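Local coordinates for 3-oxoacyl-[acyl-carrier-protein] synthase, mitochondrial (Arabidopsis thaliana, PDB 2IX4), which catalyses the condensation steps of mitochondrial fatty acid synthesis, extending acyl chains by two carbons drawn from malonyl-ACP, at residues R333-V338 with G346-S351. Residues are numbered along the deposited sequence; the frame is centred on the assembly and turned at random.
Sequences RAIKTV and GTLAFS
Ile-335, on helix 325-339, packs against Leu-348, just before strand 349-351, and Phe-350 within it; the helix lies on the mixed sheet of the thiolase-like fold, where strand 316-318 runs parallel to 349-351, and the chain comes back by way of helix 341-344. The contact is wholly apolar, small and buried, and no hydrogen bond joins the two segments. The two branches of Ile-335 divide the work. CG2 of Ile-335, held anti to the backbone N, meets CD2 of Leu-348 at 3.7 Å, the two side chains crossing at about a right angle. The other branch, with CG1 anti to the carbonyl carbon (chi1 -67°), approaches the Phe-350 ring obliquely, and Ile-335 CD1 stays 4.4 Å from Phe-350 CD1, a looser approach. Val-317 of strand 316-318 touches both Leu-348 and Phe-350, and the ring also meets Phe-398. The Ile-335 side chain lies about 8 Å from that of His-320, a predicted active-site residue. Within the helix, the carbonyl O of Arg-333 accepts two bonds, from Thr-337 N and, on the opposite face of its plane, from Thr-337 OG1 at 3.1 Å. That hydroxyl oxygen sits 35° out of the carbonyl plane.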
loop_
_atom_site.group_PDB
_atom_site.type_symbol
_atom_site.label_atom_id
_atom_site.label_comp_id
_atom_site.label_asym_id
_atom_site.label_seq_id
_atom_site.Cartn_x
_atom_site.Cartn_y
_atom_site.Cartn_z
ATOM N N ARG A 333 9.519 3.532 -26.935
ATOM C CA ARG A 333 9.834 4.928 -27.231
ATOM C C ARG A 333 10.668 5.548 -26.106
ATOM O O ARG A 333 11.646 6.255 -26.361
ATOM C CB ARG A 333 8.533 5.707 -27.422
ATOM C CG ARG A 333 8.630 6.886 -28.364
ATOM C CD ARG A 333 7.245 7.365 -28.790
ATOM N NE ARG A 333 6.559 6.401 -29.654
ATOM C CZ ARG A 333 5.425 5.771 -29.348
ATOM N NH1 ARG A 333 4.813 5.993 -28.191
ATOM N NH2 ARG A 333 4.893 4.919 -30.214
ATOM N N ALA A 334 10.282 5.257 -24.865
ATOM C CA ALA A 334 10.975 5.755 -23.679
ATOM C C ALA A 334 12.386 5.177 -23.537
ATOM O O ALA A 334 13.314 5.890 -23.147
ATOM C CB ALA A 334 10.155 5.468 -22.432
ATOM N N ILE A 335 12.541 3.889 -23.855
ATOM C CA ILE A 335 13.855 3.238 -23.857
ATOM C C ILE A 335 14.769 3.868 -24.919
ATOM O O ILE A 335 15.962 4.064 -24.679
ATOM C CB ILE A 335 13.744 1.694 -24.028
ATOM C CG1 ILE A 335 13.083 1.073 -22.793
ATOM C CG2 ILE A 335 15.122 1.060 -24.262
ATOM C CD1 ILE A 335 12.632 -0.379 -22.970
ATOM N N LYS A 336 14.199 4.199 -26.076
ATOM C CA LYS A 336 14.921 4.934 -27.117
ATOM C C LYS A 336 15.376 6.314 -26.656
ATOM O O LYS A 336 16.468 6.756 -27.012
ATOM C CB LYS A 336 14.078 5.071 -28.391
ATOM C CG LYS A 336 14.652 4.346 -29.604
ATOM C CD LYS A 336 13.875 4.648 -30.885
ATOM C CE LYS A 336 14.238 6.010 -31.462
ATOM N NZ LYS A 336 13.620 6.247 -32.799
ATOM N N THR A 337 14.536 6.993 -25.878
ATOM C CA THR A 337 14.839 8.343 -25.392
ATOM C C THR A 337 15.945 8.334 -24.328
ATOM O O THR A 337 16.823 9.197 -24.326
ATOM C CB THR A 337 13.565 9.049 -24.859
ATOM O OG1 THR A 337 12.596 9.144 -25.912
ATOM C CG2 THR A 337 13.877 10.455 -24.348
ATOM N N VAL A 338 15.905 7.348 -23.438
ATOM C CA VAL A 338 16.864 7.261 -22.340
ATOM C C VAL A 338 18.242 6.787 -22.814
ATOM O O VAL A 338 19.270 7.313 -22.386
ATOM C CB VAL A 338 16.333 6.351 -21.200
ATOM C CG1 VAL A 338 17.414 6.075 -20.158
ATOM C CG2 VAL A 338 15.118 6.987 -20.542
ATOM N N GLY A 346 21.925 -1.319 -31.184
ATOM C CA GLY A 346 21.732 -2.729 -30.866
ATOM C C GLY A 346 22.604 -3.223 -29.726
ATOM O O GLY A 346 22.600 -4.415 -29.412
ATOM N N THR A 347 23.347 -2.305 -29.108
ATOM C CA THR A 347 24.228 -2.633 -27.985
ATOM C C THR A 347 23.431 -3.014 -26.736
ATOM O O THR A 347 23.777 -3.976 -26.047
ATOM C CB THR A 347 25.197 -1.470 -27.658
ATOM O OG1 THR A 347 25.876 -1.056 -28.851
ATOM C CG2 THR A 347 26.229 -1.895 -26.615
ATOM N N LEU A 348 22.370 -2.260 -26.451
ATOM C CA LEU A 348 21.525 -2.530 -25.290
ATOM C C LEU A 348 20.682 -3.786 -25.489
ATOM O O LEU A 348 19.974 -3.919 -26.492
ATOM C CB LEU A 348 20.617 -1.329 -24.972
ATOM C CG LEU A 348 19.585 -1.483 -23.844
ATOM C CD1 LEU A 348 20.237 -1.485 -22.459
ATOM C CD2 LEU A 348 18.525 -0.396 -23.929
ATOM N N ALA A 349 20.773 -4.702 -24.527
ATOM C CA ALA A 349 19.915 -5.878 -24.491
ATOM C C ALA A 349 18.676 -5.562 -23.671
ATOM O O ALA A 349 18.779 -5.053 -22.556
ATOM C CB ALA A 349 20.656 -7.068 -23.895
ATOM N N PHE A 350 17.504 -5.845 -24.230
ATOM C CA PHE A 350 16.260 -5.689 -23.487
ATOM C C PHE A 350 15.213 -6.718 -23.886
ATOM O O PHE A 350 15.167 -7.164 -25.032
ATOM C CB PHE A 350 15.714 -4.255 -23.586
ATOM C CG PHE A 350 15.251 -3.869 -24.957
ATOM C CD1 PHE A 350 13.903 -3.925 -25.289
ATOM C CD2 PHE A 350 16.160 -3.428 -25.914
ATOM C CE1 PHE A 350 13.468 -3.560 -26.556
ATOM C CE2 PHE A 350 15.735 -3.062 -27.188
ATOM C CZ PHE A 350 14.387 -3.129 -27.508
ATOM N N SER A 351 14.389 -7.102 -22.915
ATOM C CA SER A 351 13.314 -8.058 -23.135
ATOM C C SER A 351 12.211 -7.851 -22.113
ATOM O O SER A 351 12.427 -7.216 -21.079
ATOM C CB SER A 351 13.845 -9.492 -23.037
ATOM O OG SER A 351 14.357 -9.761 -21.742
#